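Local coordinates for predicted aminoglycoside phosphotransferase (Brachybacterium faecium, PDB 5UXC), which probably inactivates macrolide antibiotics by phosphorylating their 2'-hydroxyl with GTP as donor, and is captured here with GDP, magnesium and azithromycin, at residues L32-A37 against V48-R53; A78-R83 against I90-L95; G196-A201 against A225-F230. One frame throughout, in Å; residues are numbered along the deposited sequence.

In the fold
Contacts 1 and 2 are adjacent, their centres about 13 Å apart, because strands 46-52 and 90-93 are neighbours in one antiparallel sheet; Arg50 N to Ile90 O joins the two, and both touch GDP. Contact 3 lies about 21 Å (centre to centre) from each, without touching them. All three are partly buried, but contact 3 is closest to the centre of the molecule, about 7 Å from it against 15 and 16 Å. Contact 1 is a ladder of backbone bonds with an arginine reaching the diphosphate. Contact 2 is mainly apolar and aromatic packing beside the guanine. Contact 3, between a loop and the start of helix 229-234, relies on a carboxylate, waters and one aromatic patch.

Contact 1 of 3, residues L32-A37 against V48-R53; sequences LDFRVA and VLRLPR. With GDP (guanosine-5'-diphosphate), chain C; PO4 (phosphate ion), chain I.
Arg35 O accepts the N-H of Leu51 at 2.8 Å from Leu51 N, and the return bond from Arg35 N to Leu51 O makes this an antiparallel hydrogen-bonded pair; Ala37 and Leu49 repeat the pattern two residues on. Arg53 N extends the ladder to Asp33 O at 3.0 Å. Between these rungs, Phe34 faces Pro52 and Val36 faces Arg50 on the side of the nucleotide. The other side carries Arg35 and Leu51, where CD1 of Leu51 sits over one face of the Arg35 guanidinium, 3.9 Å from NE; Asp5 takes the charged end, and helix 6-15 packs on this side. Strands 34-40 and 46-52 form a hairpin of the kinase-like N-terminal lobe, in which Arg50 probably occupies the place of the nucleotide-binding lysine of protein kinases. A bend at chi3 (74°) turns its guanidinium over the Phe34 ring, CZ modelled 4.0 Å from the ring centroid and 24° off the normal; both residues have a second conformer and overlap too closely in this copy, so the cation-pi pair is doubtful. In this conformer NH1 donates to GDP O2B and NH2 to GDP O3A, each at 3.1 Å. Val36 lies alongside, its CG2 3.7 Å from Arg50 NH2. Leu32 N donates to O2 of a phosphate ion (3.1 Å), probably carried over from crystallisation.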
loop_
_atom_site.group_PDB
_atom_site.type_symbol
_atom_site.label_atom_id
_atom_site.label_comp_id
_atom_site.label_asym_id
_atom_site.label_seq_id
_atom_site.Cartn_x
_atom_site.Cartn_y
_atom_site.Cartn_z
ATOM N N LEU A 32 0.438 11.773 3.185
ATOM C CA LEU A 32 1.016 12.122 4.480
ATOM C C LEU A 32 2.504 12.426 4.364
ATOM O O LEU A 32 3.025 13.247 5.130
ATOM C CB LEU A 32 0.788 11.007 5.506
ATOM C CG LEU A 32 1.299 11.280 6.938
ATOM C CD1 LEU A 32 0.184 11.747 7.872
ATOM C CD2 LEU A 32 2.031 10.075 7.537
ATOM N N ASP A 33 3.201 11.803 3.397
ATOM C CA ASP A 33 4.645 11.930 3.227
ATOM C C ASP A 33 5.063 12.609 1.938
ATOM O O ASP A 33 6.077 13.313 1.938
ATOM C CB ASP A 33 5.330 10.552 3.267
ATOM C CG ASP A 33 5.247 9.894 4.630
ATOM O OD1 ASP A 33 4.994 8.674 4.700
ATOM O OD2 ASP A 33 5.442 10.604 5.636
ATOM N N PHE A 34 4.343 12.370 0.842
ATOM C CA PHE A 34 4.685 12.931 -0.459
ATOM C C PHE A 34 3.504 13.672 -1.073
ATOM O O PHE A 34 2.360 13.194 -1.029
ATOM C CB PHE A 34 5.132 11.842 -1.431
ATOM C CG PHE A 34 6.111 10.862 -0.844
ATOM C CD1 PHE A 34 5.671 9.771 -0.100
ATOM C CD2 PHE A 34 7.467 11.029 -1.042
ATOM C CE1 PHE A 34 6.558 8.851 0.417
ATOM C CE2 PHE A 34 8.372 10.128 -0.515
ATOM C CZ PHE A 34 7.917 9.032 0.221
ATOM N N ARG A 35 3.797 14.829 -1.664
ATOM C CA ARG A 35 2.885 15.457 -2.599
ATOM C C ARG A 35 3.194 14.858 -3.972
ATOM O O ARG A 35 4.361 14.803 -4.381
ATOM C CB ARG A 35 3.071 16.974 -2.582
ATOM C CG ARG A 35 2.465 17.704 -3.758
ATOM C CD ARG A 35 2.342 19.213 -3.442
ATOM N NE ARG A 35 3.636 19.855 -3.233
ATOM C CZ ARG A 35 3.962 21.056 -3.730
ATOM N NH1 ARG A 35 3.078 21.748 -4.438
ATOM N NH2 ARG A 35 5.159 21.590 -3.493
ATOM N N VAL A 36 2.171 14.384 -4.672
ATOM C CA VAL A 36 2.340 13.703 -5.956
ATOM C C VAL A 36 1.696 14.556 -7.035
ATOM O O VAL A 36 0.569 15.018 -6.855
ATOM C CB VAL A 36 1.702 12.301 -5.922
ATOM C CG1 VAL A 36 1.869 11.625 -7.289
ATOM C CG2 VAL A 36 2.397 11.471 -4.874
ATOM N N ALA A 37 2.436 14.809 -8.138
ATOM C CA ALA A 37 1.986 15.636 -9.262
ATOM C C ALA A 37 2.253 14.907 -10.574
ATOM O O ALA A 37 3.139 14.038 -10.647
ATOM C CB ALA A 37 2.707 16.992 -9.296
ATOM N N VAL A 48 5.594 11.413 -13.344
ATOM C CA VAL A 48 5.064 11.584 -11.996
ATOM C C VAL A 48 6.152 12.178 -11.126
ATOM O O VAL A 48 7.298 11.699 -11.151
ATOM C CB VAL A 48 4.586 10.242 -11.384
ATOM C CG1 VAL A 48 4.003 10.473 -9.990
ATOM C CG2 VAL A 48 3.607 9.561 -12.285
ATOM N N LEU A 49 5.829 13.252 -10.405
ATOM C CA LEU A 49 6.726 13.902 -9.443
ATOM C C LEU A 49 6.291 13.529 -8.026
ATOM O O LEU A 49 5.095 13.613 -7.705
ATOM C CB LEU A 49 6.692 15.447 -9.595
ATOM C CG LEU A 49 6.846 15.944 -11.026
ATOM C CD1 LEU A 49 6.632 17.485 -11.139
ATOM C CD2 LEU A 49 8.207 15.508 -11.604
ATOM N N ARG A 50 7.220 13.043 -7.192
ATOM C CA ARG A 50 6.977 12.844 -5.766
ATOM C C ARG A 50 7.789 13.873 -4.996
ATOM O O ARG A 50 9.025 13.889 -5.077
ATOM C CB ARG A 50 7.367 11.441 -5.313
ATOM C CG ARG A 50 6.579 10.354 -5.914
ATOM C CD ARG A 50 7.050 9.030 -5.317
ATOM N NE ARG A 50 6.593 8.827 -3.950
ATOM C CZ ARG A 50 5.340 8.519 -3.626
ATOM N NH1 ARG A 50 4.991 8.322 -2.370
ATOM N NH2 ARG A 50 4.432 8.399 -4.569
ATOM N N LEU A 51 7.107 14.719 -4.250
ATOM C CA LEU A 51 7.772 15.796 -3.536
ATOM C C LEU A 51 7.706 15.508 -2.048
ATOM O O LEU A 51 6.601 15.458 -1.476
ATOM C CB LEU A 51 7.116 17.134 -3.862
ATOM C CG LEU A 51 7.167 17.314 -5.371
ATOM C CD1 LEU A 51 6.074 18.252 -5.817
ATOM C CD2 LEU A 51 8.536 17.851 -5.736
ATOM N N PRO A 52 8.845 15.264 -1.397
ATOM C CA PRO A 52 8.831 14.978 0.046
ATOM C C PRO A 52 8.366 16.198 0.821
ATOM O O PRO A 52 8.810 17.316 0.569
ATOM C CB PRO A 52 10.293 14.635 0.357
ATOM C CG PRO A 52 11.075 15.395 -0.716
ATOM C CD PRO A 52 10.211 15.350 -1.947
ATOM N N ARG A 53 7.469 15.979 1.768
ATOM C CA ARG A 53 6.870 17.092 2.486
ATOM C C ARG A 53 7.661 17.513 3.713
ATOM O O ARG A 53 7.438 18.612 4.233
ATOM C CB ARG A 53 5.440 16.725 2.889
ATOM C CG ARG A 53 4.583 16.242 1.716
ATOM C CD ARG A 53 3.148 15.970 2.132
ATOM N NE ARG A 53 2.524 17.144 2.727
ATOM C CZ ARG A 53 1.594 17.094 3.676
ATOM N NH1 ARG A 53 1.171 15.922 4.142
ATOM N NH2 ARG A 53 1.089 18.221 4.174
HETATM P PB GDP C . 0.974 8.749 -2.085
HETATM O O1B GDP C . -0.068 7.757 -1.631
HETATM O O2B GDP C . 2.176 8.812 -1.241
HETATM O O3B GDP C . 0.221 10.144 -2.133
HETATM O O3A GDP C . 1.464 8.367 -3.565
HETATM P PA GDP C . 1.007 7.315 -4.663
HETATM O O1A GDP C . 2.302 6.757 -5.169
HETATM O O2A GDP C . -0.011 6.330 -4.122
HETATM O "O5'" GDP C . 0.362 8.126 -5.860
HETATM C "C5'" GDP C . -0.847 8.844 -5.582
HETATM C "C4'" GDP C . -1.873 8.567 -6.640
HETATM O "O4'" GDP C . -1.393 9.084 -7.877
HETATM C "C3'" GDP C . -2.078 7.073 -6.904
HETATM O "O3'" GDP C . -3.022 6.409 -6.026
HETATM C "C2'" GDP C . -2.609 7.085 -8.311
HETATM O "O2'" GDP C . -3.978 7.569 -8.355
HETATM C "C1'" GDP C . -1.792 8.228 -8.936
HETATM N N9 GDP C . -0.535 7.735 -9.575
HETATM C C8 GDP C . 0.685 7.656 -9.018
HETATM N N7 GDP C . 1.582 7.181 -9.942
HETATM C C5 GDP C . 0.878 6.943 -11.075
HETATM C C6 GDP C . 1.138 6.439 -12.429
HETATM O O6 GDP C . 2.298 6.122 -12.774
HETATM N N1 GDP C . 0.111 6.388 -13.312
HETATM C C2 GDP C . -1.149 6.763 -13.002
HETATM N N2 GDP C . -2.107 6.677 -13.936
HETATM N N3 GDP C . -1.483 7.207 -11.780
HETATM C C4 GDP C . -0.523 7.298 -10.806
HETATM P P PO4 I . 0.113 8.038 2.712
HETATM O O1 PO4 I . 0.398 7.117 1.548
HETATM O O2 PO4 I . -0.902 9.075 2.297
HETATM O O3 PO4 I . -0.438 7.226 3.859
HETATM O O4 PO4 I . 1.385 8.728 3.144
#

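Contact 2 of 3, residues A78-R83 against I90-L95; sequences AVPDWR and IAYPLL. With GDP (guanosine-5'-diphosphate), chain C.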
loop_
_atom_site.group_PDB
_atom_site.type_symbol
_atom_site.label_atom_id
_atom_site.label_comp_id
_atom_site.label_asym_id
_atom_site.label_seq_id
_atom_site.Cartn_x
_atom_site.Cartn_y
_atom_site.Cartn_z
ATOM N N ALA A 78 4.523 -3.394 -14.237
ATOM C CA ALA A 78 5.486 -2.299 -14.095
ATOM C C ALA A 78 5.483 -1.798 -12.659
ATOM O O ALA A 78 4.448 -1.796 -11.994
ATOM C CB ALA A 78 5.127 -1.120 -15.044
ATOM N N VAL A 79 6.630 -1.296 -12.182
ATOM C CA VAL A 79 6.653 -0.562 -10.913
ATOM C C VAL A 79 7.387 0.743 -11.158
ATOM O O VAL A 79 8.096 0.853 -12.164
ATOM C CB VAL A 79 7.311 -1.380 -9.766
ATOM C CG1 VAL A 79 6.552 -2.736 -9.553
ATOM C CG2 VAL A 79 8.838 -1.708 -10.031
ATOM N N PRO A 80 7.259 1.734 -10.266
ATOM C CA PRO A 80 7.843 3.065 -10.573
ATOM C C PRO A 80 9.350 2.970 -10.776
ATOM O O PRO A 80 10.055 2.331 -9.979
ATOM C CB PRO A 80 7.514 3.909 -9.344
ATOM C CG PRO A 80 6.073 3.286 -8.865
ATOM C CD PRO A 80 6.384 1.797 -9.056
ATOM N N ASP A 81 9.824 3.606 -11.854
ATOM C CA ASP A 81 11.261 3.581 -12.198
ATOM C C ASP A 81 11.757 4.977 -11.894
ATOM O O ASP A 81 11.559 5.897 -12.694
ATOM C CB ASP A 81 11.413 3.192 -13.665
ATOM C CG ASP A 81 12.828 3.295 -14.189
ATOM O OD1 ASP A 81 13.727 3.706 -13.444
ATOM O OD2 ASP A 81 12.982 2.963 -15.379
ATOM N N TRP A 82 12.399 5.096 -10.729
ATOM C CA TRP A 82 12.773 6.412 -10.184
ATOM C C TRP A 82 14.050 6.962 -10.869
ATOM O O TRP A 82 15.146 6.960 -10.321
ATOM C CB TRP A 82 13.004 6.288 -8.704
ATOM C CG TRP A 82 11.760 6.083 -7.868
ATOM C CD1 TRP A 82 10.467 5.888 -8.294
ATOM C CD2 TRP A 82 11.734 6.130 -6.434
ATOM N NE1 TRP A 82 9.632 5.784 -7.155
ATOM C CE2 TRP A 82 10.402 5.947 -6.023
ATOM C CE3 TRP A 82 12.734 6.326 -5.459
ATOM C CZ2 TRP A 82 10.049 5.955 -4.671
ATOM C CZ3 TRP A 82 12.389 6.336 -4.123
ATOM C CH2 TRP A 82 11.046 6.141 -3.745
ATOM N N ARG A 83 13.848 7.456 -12.056
ATOM C CA ARG A 83 14.938 7.974 -12.892
ATOM C C ARG A 83 15.545 9.214 -12.281
ATOM O O ARG A 83 16.707 9.522 -12.546
ATOM C CB ARG A 83 14.389 8.321 -14.283
ATOM C CG ARG A 83 13.922 7.072 -15.077
ATOM C CD ARG A 83 15.147 6.405 -15.660
ATOM N NE ARG A 83 14.841 5.086 -16.174
ATOM C CZ ARG A 83 15.534 4.498 -17.148
ATOM N NH1 ARG A 83 16.603 5.122 -17.712
ATOM N NH2 ARG A 83 15.181 3.271 -17.507
ATOM N N ILE A 90 11.782 13.096 -6.287
ATOM C CA ILE A 90 11.709 11.820 -6.960
ATOM C C ILE A 90 10.804 11.977 -8.164
ATOM O O ILE A 90 9.760 12.641 -8.086
ATOM C CB ILE A 90 11.147 10.738 -6.010
ATOM C CG1 ILE A 90 12.136 10.488 -4.878
ATOM C CG2 ILE A 90 10.837 9.499 -6.795
ATOM C CD1 ILE A 90 11.459 9.883 -3.616
ATOM N N ALA A 91 11.183 11.357 -9.285
ATOM C CA ALA A 91 10.332 11.426 -10.461
ATOM C C ALA A 91 10.467 10.148 -11.266
ATOM O O ALA A 91 11.566 9.596 -11.371
ATOM C CB ALA A 91 10.731 12.631 -11.364
ATOM N N TYR A 92 9.368 9.693 -11.868
ATOM C CA TYR A 92 9.395 8.456 -12.614
ATOM C C TYR A 92 8.468 8.615 -13.798
ATOM O O TYR A 92 7.489 9.364 -13.715
ATOM C CB TYR A 92 8.982 7.215 -11.802
ATOM C CG TYR A 92 7.650 7.225 -11.056
ATOM C CD1 TYR A 92 7.576 7.660 -9.724
ATOM C CD2 TYR A 92 6.487 6.724 -11.663
ATOM C CE1 TYR A 92 6.348 7.579 -8.990
ATOM C CE2 TYR A 92 5.268 6.635 -10.961
ATOM C CZ TYR A 92 5.228 7.057 -9.624
ATOM O OH TYR A 92 4.042 6.958 -8.883
ATOM N N PRO A 93 8.760 7.950 -14.913
ATOM C CA PRO A 93 7.831 7.980 -16.050
ATOM C C PRO A 93 6.465 7.449 -15.647
ATOM O O PRO A 93 6.347 6.465 -14.909
ATOM C CB PRO A 93 8.485 7.067 -17.089
ATOM C CG PRO A 93 10.009 7.206 -16.752
ATOM C CD PRO A 93 10.036 7.259 -15.241
ATOM N N LEU A 94 5.449 8.140 -16.146
ATOM C CA LEU A 94 4.062 7.756 -15.857
ATOM C C LEU A 94 3.815 6.351 -16.339
ATOM O O LEU A 94 4.077 6.013 -17.505
ATOM C CB LEU A 94 3.123 8.739 -16.600
ATOM C CG LEU A 94 1.651 8.227 -16.490
ATOM C CD1 LEU A 94 1.108 8.917 -15.297
ATOM C CD2 LEU A 94 0.858 8.575 -17.747
ATOM N N LEU A 95 3.235 5.480 -15.357
ATOM C CA LEU A 95 3.032 4.084 -15.686
ATOM C C LEU A 95 1.678 3.932 -16.384
ATOM O O LEU A 95 0.749 4.693 -16.111
ATOM C CB LEU A 95 3.040 3.233 -14.400
ATOM C CG LEU A 95 4.427 3.295 -13.741
ATOM C CD1 LEU A 95 4.378 2.742 -12.338
ATOM C CD2 LEU A 95 5.433 2.541 -14.592
HETATM P PB GDP C . 0.974 8.749 -2.085
HETATM O O1B GDP C . -0.068 7.757 -1.631
HETATM O O2B GDP C . 2.176 8.812 -1.241
HETATM O O3B GDP C . 0.221 10.144 -2.133
HETATM O O3A GDP C . 1.464 8.367 -3.565
HETATM P PA GDP C . 1.007 7.315 -4.663
HETATM O O1A GDP C . 2.302 6.757 -5.169
HETATM O O2A GDP C . -0.011 6.330 -4.122
HETATM O "O5'" GDP C . 0.362 8.126 -5.860
HETATM C "C5'" GDP C . -0.847 8.844 -5.582
HETATM C "C4'" GDP C . -1.873 8.567 -6.640
HETATM O "O4'" GDP C . -1.393 9.084 -7.877
HETATM C "C3'" GDP C . -2.078 7.073 -6.904
HETATM O "O3'" GDP C . -3.022 6.409 -6.026
HETATM C "C2'" GDP C . -2.609 7.085 -8.311
HETATM O "O2'" GDP C . -3.978 7.569 -8.355
HETATM C "C1'" GDP C . -1.792 8.228 -8.936
HETATM N N9 GDP C . -0.535 7.735 -9.575
HETATM C C8 GDP C . 0.685 7.656 -9.018
HETATM N N7 GDP C . 1.582 7.181 -9.942
HETATM C C5 GDP C . 0.878 6.943 -11.075
HETATM C C6 GDP C . 1.138 6.439 -12.429
HETATM O O6 GDP C . 2.298 6.122 -12.774
HETATM N N1 GDP C . 0.111 6.388 -13.312
HETATM C C2 GDP C . -1.149 6.763 -13.002
HETATM N N2 GDP C . -2.107 6.677 -13.936
HETATM N N3 GDP C . -1.483 7.207 -11.780
HETATM C C4 GDP C . -0.523 7.298 -10.806
HETATM O O HOH W 1 8.150 4.560 -14.045
#
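Pro80 CB, a ring methylene, stands over the face of Tyr92, 3.6 Å from the ring centroid and 4° off the normal. The methyl Ile90 CG2 does the same to Trp82, 3.5 Å from the centroid of its five-membered ring. These two contacts define the tight part. The two aromatic residues touch at Trp82 CD1 and Tyr92 CD1 (3.7 Å), but their planes, 17° apart, are slid so far that the rings barely overlap. Farther along, Leu95 CD2 meets Ala78 CB at 3.7 Å. Beyond Trp82, helix 58-71 adds Glu64 and Leu68 to the packing.

The solvent side is looser and polar. Arg83 clasps Asp81 OD2 side-on through NE (2.9 Å) and NH2, a salt bridge within 78-83, while CG of Arg83 just brushes Pro93 CD. A water takes the N-H of Asp81 and donates to Pro93 O, bridging the backbones.

Chi1 of 53° places the Tyr92 ring with one face under Pro80 and its edge toward the guanine, where its OH donates to GDP N7 at 2.7 Å. Leu95 N gives a bond to GDP O6 (2.8 Å), and GDP N1 returns a weak one to Leu95 O. This backbone reading of the base, just after strand 90-93, resembles the hinge of protein kinases.

Contact 3 of 3, residues G196-A201 against A225-F230; sequences GELYPA and AKDLMF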
loop_
_atom_site.group_PDB
_atom_site.type_symbol
_atom_site.label_atom_id
_atom_site.label_comp_id
_atom_site.label_asym_id
_atom_site.label_seq_id
_atom_site.Cartn_x
_atom_site.Cartn_y
_atom_site.Cartn_z
ATOM N N GLY A 196 2.031 -4.230 1.328
ATOM C CA GLY A 196 1.607 -3.593 2.568
ATOM C C GLY A 196 0.445 -2.633 2.439
ATOM O O GLY A 196 -0.224 -2.333 3.442
ATOM N N GLU A 197 0.148 -2.185 1.241
ATOM C CA GLU A 197 -1.028 -1.341 1.052
ATOM C C GLU A 197 -1.617 -1.651 -0.313
ATOM O O GLU A 197 -1.842 -0.763 -1.144
ATOM C CB GLU A 197 -0.672 0.135 1.220
ATOM C CG GLU A 197 -1.887 0.960 1.546
ATOM C CD GLU A 197 -1.524 2.282 2.147
ATOM O OE1 GLU A 197 -0.919 2.306 3.251
ATOM O OE2 GLU A 197 -1.813 3.292 1.482
ATOM N N LEU A 198 -1.852 -2.948 -0.564
ATOM C CA LEU A 198 -2.227 -3.414 -1.899
ATOM C C LEU A 198 -3.755 -3.407 -1.982
ATOM O O LEU A 198 -4.413 -4.291 -1.430
ATOM C CB LEU A 198 -1.684 -4.805 -2.191
ATOM C CG LEU A 198 -1.815 -5.164 -3.677
ATOM C CD1 LEU A 198 -0.958 -4.182 -4.574
ATOM C CD2 LEU A 198 -1.305 -6.512 -3.911
ATOM N N TYR A 199 -4.291 -2.411 -2.679
ATOM C CA TYR A 199 -5.710 -2.258 -2.977
ATOM C C TYR A 199 -5.790 -1.487 -4.277
ATOM O O TYR A 199 -4.747 -1.069 -4.819
ATOM C CB TYR A 199 -6.439 -1.568 -1.816
ATOM C CG TYR A 199 -6.252 -0.076 -1.620
ATOM C CD1 TYR A 199 -5.010 0.454 -1.226
ATOM C CD2 TYR A 199 -7.313 0.790 -1.766
ATOM C CE1 TYR A 199 -4.863 1.844 -1.002
ATOM C CE2 TYR A 199 -7.180 2.151 -1.547
ATOM C CZ TYR A 199 -5.984 2.667 -1.150
ATOM O OH TYR A 199 -5.872 4.011 -0.960
ATOM N N PRO A 200 -6.973 -1.321 -4.877
ATOM C CA PRO A 200 -7.018 -0.885 -6.287
ATOM C C PRO A 200 -6.568 0.531 -6.544
ATOM O O PRO A 200 -6.328 0.817 -7.707
ATOM C CB PRO A 200 -8.498 -1.066 -6.692
ATOM C CG PRO A 200 -8.893 -2.275 -5.850
ATOM C CD PRO A 200 -8.228 -2.040 -4.500
ATOM N N ALA A 201 -6.429 1.404 -5.535
ATOM C CA ALA A 201 -5.826 2.713 -5.778
ATOM C C ALA A 201 -4.384 2.574 -6.226
ATOM O O ALA A 201 -3.826 3.511 -6.848
ATOM C CB ALA A 201 -5.830 3.576 -4.519
ATOM N N ALA A 225 -0.941 -12.562 3.976
ATOM C CA ALA A 225 -2.362 -12.239 3.833
ATOM C C ALA A 225 -2.613 -10.751 3.648
ATOM O O ALA A 225 -3.668 -10.348 3.100
ATOM C CB ALA A 225 -3.096 -12.768 5.079
ATOM N N LYS A 226 -1.673 -9.897 4.083
ATOM C CA LYS A 226 -1.987 -8.474 4.053
ATOM C C LYS A 226 -2.185 -7.972 2.621
ATOM O O LYS A 226 -2.940 -7.001 2.415
ATOM C CB LYS A 226 -0.909 -7.674 4.812
ATOM C CG LYS A 226 0.327 -7.435 4.014
ATOM C CD LYS A 226 1.522 -7.051 4.955
ATOM C CE LYS A 226 1.215 -5.817 5.829
ATOM N NZ LYS A 226 2.506 -5.289 6.460
ATOM N N ASP A 227 -1.578 -8.634 1.610
ATOM C CA ASP A 227 -1.716 -8.213 0.220
ATOM C C ASP A 227 -2.953 -8.799 -0.448
ATOM O O ASP A 227 -3.345 -8.348 -1.524
ATOM C CB ASP A 227 -0.491 -8.640 -0.605
ATOM C CG ASP A 227 0.764 -7.839 -0.207
ATOM O OD1 ASP A 227 1.861 -8.364 -0.464
ATOM O OD2 ASP A 227 0.580 -6.723 0.323
ATOM N N LEU A 228 -3.600 -9.749 0.195
ATOM C CA LEU A 228 -4.867 -10.258 -0.293
ATOM C C LEU A 228 -6.070 -9.730 0.479
ATOM O O LEU A 228 -7.192 -9.963 0.026
ATOM C CB LEU A 228 -4.888 -11.791 -0.223
ATOM C CG LEU A 228 -3.800 -12.411 -1.118
ATOM C CD1 LEU A 228 -3.545 -13.882 -0.811
ATOM C CD2 LEU A 228 -4.145 -12.228 -2.559
HETATM N N MSE A 229 -5.857 -9.095 1.620
HETATM C CA MSE A 229 -6.952 -8.655 2.473
HETATM C C MSE A 229 -8.015 -7.823 1.821
HETATM O O MSE A 229 -9.199 -8.127 1.972
HETATM C CB MSE A 229 -6.440 -7.891 3.702
HETATM C CG MSE A 229 -7.528 -7.580 4.722
HETATM SE SE MSE A 229 -7.042 -5.966 5.777
HETATM C CE MSE A 229 -7.466 -4.665 4.347
ATOM N N PHE A 230 -7.621 -6.791 1.095
ATOM C CA PHE A 230 -8.631 -5.894 0.548
ATOM C C PHE A 230 -9.541 -6.654 -0.403
ATOM O O PHE A 230 -10.764 -6.444 -0.420
ATOM C CB PHE A 230 -7.978 -4.712 -0.195
ATOM C CG PHE A 230 -9.026 -3.725 -0.692
ATOM C CD1 PHE A 230 -9.423 -2.675 0.097
ATOM C CD2 PHE A 230 -9.633 -3.923 -1.921
ATOM C CE1 PHE A 230 -10.427 -1.790 -0.364
ATOM C CE2 PHE A 230 -10.618 -3.043 -2.395
ATOM C CZ PHE A 230 -11.011 -1.987 -1.599
HETATM O O HOH W 2 -1.211 -5.023 1.350
HETATM O O HOH W 3 -4.909 -5.790 0.826
HETATM O O HOH W 4 -5.725 -6.990 -2.200
#
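Phe230, Leu198 and Asp227 bury the most surface here. Chi1 of -176° directs the Phe230 ring toward residues 199-200: Tyr199 CB lies over one face, 3.9 Å from the centroid, and Pro200 CD approaches Phe230 CE2 at 3.3 Å. The Tyr199 and Phe230 rings are themselves oblique, with planes 49° apart.

CD2 of Leu198 packs on Asp227 O at 3.6 Å, the two side chains crossing at about a right angle, with Val128 of helix 118-132 also touching the leucine. Its backbone is joined to the other segment through water. One water accepts from Leu198 N and donates to Lys226 O and to Asp227 OD2, the last at 2.7 Å; another, 2.8 Å from Leu198 O, accepts the Phe230 N-H.

Asp227 supplies the direct bond: Gly196 N points almost exactly at OD2 (3.1 Å, 178° at the hydrogen), meeting its syn lone pair, while His195 N bonds to OD1. With both oxygens engaged by N-H groups, the carboxylate probably stays ionised, and through these two bonds it probably helps hold the backbone of the loop that leads to magnesium-binding His202, reminiscent of the helix-F aspartate at the catalytic loop of protein kinases.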